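Long-range contacts in thin, isoform D (Drosophila melanogaster, PDB 6XG7), which probably takes part in ubiquitin transfer as a RING-type zinc-finger protein, of which this chain is the NHL-repeat beta-propeller: residues Thr46-Leu51 and Cys297-His302; Leu32-Gly37 and Asn301-Val306. All coordinates share one frame; numbering follows the deposited sequence.

Overall arrangement
Both contacts join the N-terminal part of the NHL propeller to its last blade, and both are partly buried. Interaction 2 adds strand 33-36 to the outer side of strand 303-306; interaction 1 packs the loop that runs on from that strand, before strand 51-54, against the turn between strands 294-298 and 303-306. Interaction 1 lies nearer the middle of the propeller, its centre about 12 Å from the chain's centre, and interaction 2 farther out toward the rim, at about 16 Å. The chemistry differs accordingly: side-chain packing with one cross-segment hydrogen bond in interaction 1, a backbone ladder in interaction 2. H302 serves both, and D298 OD2 salt-bridges R303 NE at 3.0 Å.

Interaction 1: residues Thr46-Leu51 and Cys297-His302; sequences TWPRGL and CDRENH
The backbone N of W47 donates to ND1 of H302 at 3.0 Å, nearly straight at 168°, with the donor near the imidazole plane. The indole then adds a second grip on the same ring. With CG beside the backbone N (chi1 -63°), W47 presents one face to the edge of H302, whose CE1 sits 3.3 Å from W47 NE1. The planes are 58° apart, a T-shaped pair. The P48 ring adds an apolar contact, CD lying 3.8 Å from H302 CA. Here the NHL propeller closes: residues 46-51 carry the chain from strand 33-36, outermost in the last blade, to strand 51-54 of the next sheet, and pack on the turn 298-302. P48 CG also meets C297 SG at 3.5 Å, though C297 has two conformers and this position is doubtful; the buried P48 O has no polar partner in the model. R299, its CG anti to the backbone N, passes alongside W47, with CG at the indole edge and 3.6 Å from W47 CA. Its CD lies over one face of the R49 guanidinium, 3.8 Å from R49 NH1. The two NH1 atoms of R49 and R299 are 4.5 Å apart, a like-charge approach probably eased by E284, whose OE2 is salt-bridged to both.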
loop_
_atom_site.group_PDB
_atom_site.type_symbol
_atom_site.label_atom_id
_atom_site.label_comp_id
_atom_site.label_asym_id
_atom_site.label_seq_id
_atom_site.Cartn_x
_atom_site.Cartn_y
_atom_site.Cartn_z
ATOM N N THR A 46 -15.819 5.119 1.060
ATOM C CA THR A 46 -16.271 4.546 2.323
ATOM C C THR A 46 -15.173 3.596 2.773
ATOM O O THR A 46 -14.991 2.525 2.184
ATOM C CB THR A 46 -17.639 3.877 2.223
ATOM O OG1 THR A 46 -18.597 4.803 1.675
ATOM C CG2 THR A 46 -18.096 3.476 3.614
ATOM N N TRP A 47 -14.409 4.027 3.771
ATOM C CA TRP A 47 -13.300 3.272 4.339
ATOM C C TRP A 47 -12.280 2.867 3.285
ATOM O O TRP A 47 -11.996 1.680 3.094
ATOM C CB TRP A 47 -13.791 2.091 5.186
ATOM C CG TRP A 47 -14.590 2.628 6.384
ATOM C CD1 TRP A 47 -14.101 3.380 7.429
ATOM C CD2 TRP A 47 -16.004 2.502 6.622
ATOM N NE1 TRP A 47 -15.122 3.702 8.305
ATOM C CE2 TRP A 47 -16.293 3.178 7.831
ATOM C CE3 TRP A 47 -17.048 1.866 5.942
ATOM C CZ2 TRP A 47 -17.581 3.252 8.350
ATOM C CZ3 TRP A 47 -18.322 1.937 6.465
ATOM C CH2 TRP A 47 -18.579 2.635 7.644
ATOM N N PRO A 48 -11.686 3.835 2.603
ATOM C CA PRO A 48 -10.632 3.522 1.632
ATOM C C PRO A 48 -9.399 2.946 2.311
ATOM O O PRO A 48 -9.098 3.248 3.469
ATOM C CB PRO A 48 -10.323 4.891 1.015
ATOM C CG PRO A 48 -10.628 5.866 2.110
ATOM C CD PRO A 48 -11.784 5.281 2.879
ATOM N N ARG A 49 -8.672 2.117 1.563
ATOM C CA ARG A 49 -7.524 1.407 2.117
ATOM C C ARG A 49 -6.282 1.632 1.272
ATOM O O ARG A 49 -5.537 2.590 1.514
ATOM C CB ARG A 49 -7.871 -0.066 2.349
ATOM C CG ARG A 49 -8.961 -0.219 3.411
ATOM C CD ARG A 49 -9.031 -1.616 3.959
ATOM N NE ARG A 49 -10.228 -1.846 4.770
ATOM C CZ ARG A 49 -10.272 -1.860 6.104
ATOM N NH1 ARG A 49 -9.180 -1.638 6.837
ATOM N NH2 ARG A 49 -11.434 -2.092 6.709
ATOM N N GLY A 50 -6.043 0.768 0.289
ATOM C CA GLY A 50 -4.865 0.903 -0.533
ATOM C C GLY A 50 -4.908 2.121 -1.434
ATOM O O GLY A 50 -5.962 2.624 -1.818
ATOM N N LEU A 51 -3.718 2.590 -1.775
ATOM C CA LEU A 51 -3.517 3.725 -2.652
ATOM C C LEU A 51 -2.346 3.427 -3.575
ATOM O O LEU A 51 -1.374 2.791 -3.175
ATOM C CB LEU A 51 -3.141 4.910 -1.749
ATOM C CG LEU A 51 -3.145 6.341 -2.203
ATOM C CD1 LEU A 51 -4.470 6.681 -2.848
ATOM C CD2 LEU A 51 -2.879 7.201 -0.971
ATOM N N CYS A 297 -3.942 7.699 2.502
ATOM C CA CYS A 297 -5.353 7.325 2.746
ATOM C C CYS A 297 -5.709 7.308 4.279
ATOM O O CYS A 297 -5.041 6.716 5.228
ATOM C CB CYS A 297 -5.507 5.909 2.269
ATOM S SG CYS A 297 -7.198 5.454 2.595
ATOM N N ASP A 298 -6.635 8.204 4.644
ATOM C CA ASP A 298 -7.080 8.426 6.025
ATOM C C ASP A 298 -8.442 7.742 6.126
ATOM O O ASP A 298 -9.480 8.354 5.904
ATOM C CB ASP A 298 -7.133 9.983 6.251
ATOM C CG ASP A 298 -7.424 10.387 7.687
ATOM O OD1 ASP A 298 -7.360 9.545 8.593
ATOM O OD2 ASP A 298 -7.715 11.588 7.879
ATOM N N ARG A 299 -8.418 6.425 6.392
ATOM C CA ARG A 299 -9.613 5.593 6.255
ATOM C C ARG A 299 -10.764 6.096 7.123
ATOM O O ARG A 299 -11.911 6.117 6.690
ATOM C CB ARG A 299 -9.281 4.147 6.639
ATOM C CG ARG A 299 -10.428 3.138 6.471
ATOM C CD ARG A 299 -10.267 1.908 7.395
ATOM N NE ARG A 299 -10.328 2.323 8.801
ATOM C CZ ARG A 299 -9.289 2.394 9.638
ATOM N NH1 ARG A 299 -8.075 2.018 9.266
ATOM N NH2 ARG A 299 -9.471 2.840 10.873
ATOM N N GLU A 300 -10.475 6.460 8.366
ATOM C CA GLU A 300 -11.512 6.846 9.319
ATOM C C GLU A 300 -12.184 8.168 8.943
ATOM O O GLU A 300 -13.348 8.399 9.301
ATOM C CB GLU A 300 -10.851 6.897 10.695
ATOM C CG GLU A 300 -11.711 6.621 11.881
ATOM C CD GLU A 300 -12.392 5.254 11.868
ATOM O OE1 GLU A 300 -13.587 5.238 12.176
ATOM O OE2 GLU A 300 -11.752 4.212 11.580
ATOM N N ASN A 301 -11.488 9.042 8.220
ATOM C CA ASN A 301 -12.064 10.271 7.693
ATOM C C ASN A 301 -12.485 10.144 6.232
ATOM O O ASN A 301 -12.873 11.140 5.613
ATOM C CB ASN A 301 -11.068 11.418 7.852
ATOM C CG ASN A 301 -10.878 11.819 9.291
ATOM O OD1 ASN A 301 -11.855 11.999 10.024
ATOM N ND2 ASN A 301 -9.622 11.943 9.718
ATOM N N HIS A 302 -12.419 8.937 5.673
ATOM C CA HIS A 302 -12.931 8.644 4.335
ATOM C C HIS A 302 -12.315 9.557 3.288
ATOM O O HIS A 302 -13.003 10.041 2.385
ATOM C CB HIS A 302 -14.453 8.746 4.296
ATOM C CG HIS A 302 -15.130 7.891 5.305
ATOM N ND1 HIS A 302 -15.313 6.539 5.132
ATOM C CD2 HIS A 302 -15.672 8.200 6.505
ATOM C CE1 HIS A 302 -15.947 6.051 6.184
ATOM N NE2 HIS A 302 -16.176 7.040 7.030
#

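Interaction 2: residues Leu32-Gly37 and Asn301-Val306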
loop_
_atom_site.group_PDB
_atom_site.type_symbol
_atom_site.label_atom_id
_atom_site.label_comp_id
_atom_site.label_asym_id
_atom_site.label_seq_id
_atom_site.Cartn_x
_atom_site.Cartn_y
_atom_site.Cartn_z
ATOM N N LEU A 32 -1.656 19.820 0.469
ATOM C CA LEU A 32 -1.938 20.574 -0.741
ATOM C C LEU A 32 -3.430 20.572 -0.999
ATOM O O LEU A 32 -4.030 21.625 -1.211
ATOM C CB LEU A 32 -1.224 19.931 -1.921
ATOM C CG LEU A 32 0.298 19.972 -1.957
ATOM C CD1 LEU A 32 0.795 19.085 -3.095
ATOM C CD2 LEU A 32 0.786 21.391 -2.146
ATOM N N PHE A 33 -4.038 19.385 -0.969
ATOM C CA PHE A 33 -5.470 19.235 -1.175
ATOM C C PHE A 33 -5.884 17.886 -0.608
ATOM O O PHE A 33 -5.051 17.063 -0.224
ATOM C CB PHE A 33 -5.865 19.389 -2.653
ATOM C CG PHE A 33 -5.258 18.363 -3.580
ATOM C CD1 PHE A 33 -5.879 17.145 -3.811
ATOM C CD2 PHE A 33 -4.086 18.646 -4.265
ATOM C CE1 PHE A 33 -5.326 16.223 -4.699
ATOM C CE2 PHE A 33 -3.524 17.735 -5.137
ATOM C CZ PHE A 33 -4.145 16.516 -5.360
ATOM N N GLN A 34 -7.186 17.655 -0.584
ATOM C CA GLN A 34 -7.731 16.363 -0.209
ATOM C C GLN A 34 -8.882 16.029 -1.141
ATOM O O GLN A 34 -9.386 16.884 -1.879
ATOM C CB GLN A 34 -8.198 16.357 1.244
ATOM C CG GLN A 34 -9.357 17.286 1.560
ATOM C CD GLN A 34 -9.774 17.124 3.003
ATOM O OE1 GLN A 34 -8.945 17.181 3.900
ATOM N NE2 GLN A 34 -11.039 16.858 3.226
ATOM N N LEU A 35 -9.286 14.767 -1.106
ATOM C CA LEU A 35 -10.430 14.306 -1.879
ATOM C C LEU A 35 -11.137 13.228 -1.079
ATOM O O LEU A 35 -10.557 12.610 -0.187
ATOM C CB LEU A 35 -10.032 13.788 -3.261
ATOM C CG LEU A 35 -8.942 12.715 -3.297
ATOM C CD1 LEU A 35 -8.977 11.860 -4.535
ATOM C CD2 LEU A 35 -7.560 13.334 -3.224
ATOM N N GLY A 36 -12.405 13.011 -1.415
ATOM C CA GLY A 36 -13.201 12.003 -0.752
ATOM C C GLY A 36 -14.365 12.546 0.052
ATOM O O GLY A 36 -15.088 13.444 -0.400
ATOM N N GLY A 37 -14.558 12.006 1.242
ATOM C CA GLY A 37 -15.760 12.218 2.028
ATOM C C GLY A 37 -16.662 11.004 1.924
ATOM O O GLY A 37 -16.710 10.327 0.893
ATOM N N ASN A 301 -11.488 9.042 8.220
ATOM C CA ASN A 301 -12.064 10.271 7.693
ATOM C C ASN A 301 -12.485 10.144 6.232
ATOM O O ASN A 301 -12.873 11.140 5.613
ATOM C CB ASN A 301 -11.068 11.418 7.852
ATOM C CG ASN A 301 -10.878 11.819 9.291
ATOM O OD1 ASN A 301 -11.855 11.999 10.024
ATOM N ND2 ASN A 301 -9.622 11.943 9.718
ATOM N N HIS A 302 -12.419 8.937 5.673
ATOM C CA HIS A 302 -12.931 8.644 4.335
ATOM C C HIS A 302 -12.315 9.557 3.288
ATOM O O HIS A 302 -13.003 10.041 2.385
ATOM C CB HIS A 302 -14.453 8.746 4.296
ATOM C CG HIS A 302 -15.130 7.891 5.305
ATOM N ND1 HIS A 302 -15.313 6.539 5.132
ATOM C CD2 HIS A 302 -15.672 8.200 6.505
ATOM C CE1 HIS A 302 -15.947 6.051 6.184
ATOM N NE2 HIS A 302 -16.176 7.040 7.030
ATOM N N ARG A 303 -11.010 9.800 3.394
ATOM C CA ARG A 303 -10.399 10.776 2.505
ATOM C C ARG A 303 -8.975 10.369 2.161
ATOM O O ARG A 303 -8.353 9.544 2.833
ATOM C CB ARG A 303 -10.398 12.190 3.101
ATOM C CG ARG A 303 -9.521 12.326 4.345
ATOM C CD ARG A 303 -9.553 13.754 4.908
ATOM N NE ARG A 303 -8.871 13.805 6.196
ATOM C CZ ARG A 303 -8.758 14.910 6.935
ATOM N NH1 ARG A 303 -9.232 16.063 6.487
ATOM N NH2 ARG A 303 -8.169 14.876 8.111
ATOM N N VAL A 304 -8.484 10.973 1.085
ATOM C CA VAL A 304 -7.091 10.926 0.676
ATOM C C VAL A 304 -6.569 12.349 0.770
ATOM O O VAL A 304 -7.219 13.283 0.296
ATOM C CB VAL A 304 -6.945 10.386 -0.758
ATOM C CG1 VAL A 304 -5.506 10.577 -1.233
ATOM C CG2 VAL A 304 -7.374 8.912 -0.803
ATOM N N GLN A 305 -5.415 12.511 1.408
ATOM C CA GLN A 305 -4.753 13.802 1.526
ATOM C C GLN A 305 -3.429 13.746 0.782
ATOM O O GLN A 305 -2.744 12.721 0.794
ATOM C CB GLN A 305 -4.507 14.144 2.990
ATOM C CG GLN A 305 -5.797 14.327 3.769
ATOM C CD GLN A 305 -5.667 13.914 5.208
ATOM O OE1 GLN A 305 -5.751 12.731 5.526
ATOM N NE2 GLN A 305 -5.456 14.882 6.096
ATOM N N VAL A 306 -3.081 14.856 0.129
ATOM C CA VAL A 306 -1.890 14.964 -0.701
ATOM C C VAL A 306 -1.012 16.064 -0.120
ATOM O O VAL A 306 -1.500 17.167 0.145
ATOM C CB VAL A 306 -2.268 15.268 -2.162
ATOM C CG1 VAL A 306 -1.034 15.263 -3.061
ATOM C CG2 VAL A 306 -3.304 14.238 -2.645
#
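One face of the F33 ring is covered by V306: CB stands 4.0 Å from the ring centroid, 14° off the normal, a CH-pi contact, while V306 CG2 approaches F33 CE1 at 3.5 Å. The R303 guanidinium has Q34 NE2 at its edge, the Q34 amide perpendicular to it, and in the conformer given Q305 NE2 over one face. R303 NH1 reaches Q34 OE1 at 2.8 Å, but at 125° the bond is weak; Q34 OE1 also takes Q31 NE2, and R303 is held more firmly by D298 and G276 O. Strands 33-36 and 303-306 are antiparallel, their segment axes 4.7 Å apart at closest, and V306 N to F33 O and the reciprocal pair between L35 and V304 are backbone hydrogen bonds. L32 and F33 both face V306, a classic beta bulge in which L32 N bonds V306 O at 2.7 Å; G37 N bonds H302 O at 2.8 Å at the far end. On the F33 side, L35 CD2 packs 3.9 Å from V304 CB. Backbone bonds therefore fix the register of this outer strand, closing the ring as a molecular velcro; apolar side chains line one face, while around Q34 and Q305 the polar link across the strands, Q34 to R303, is weak.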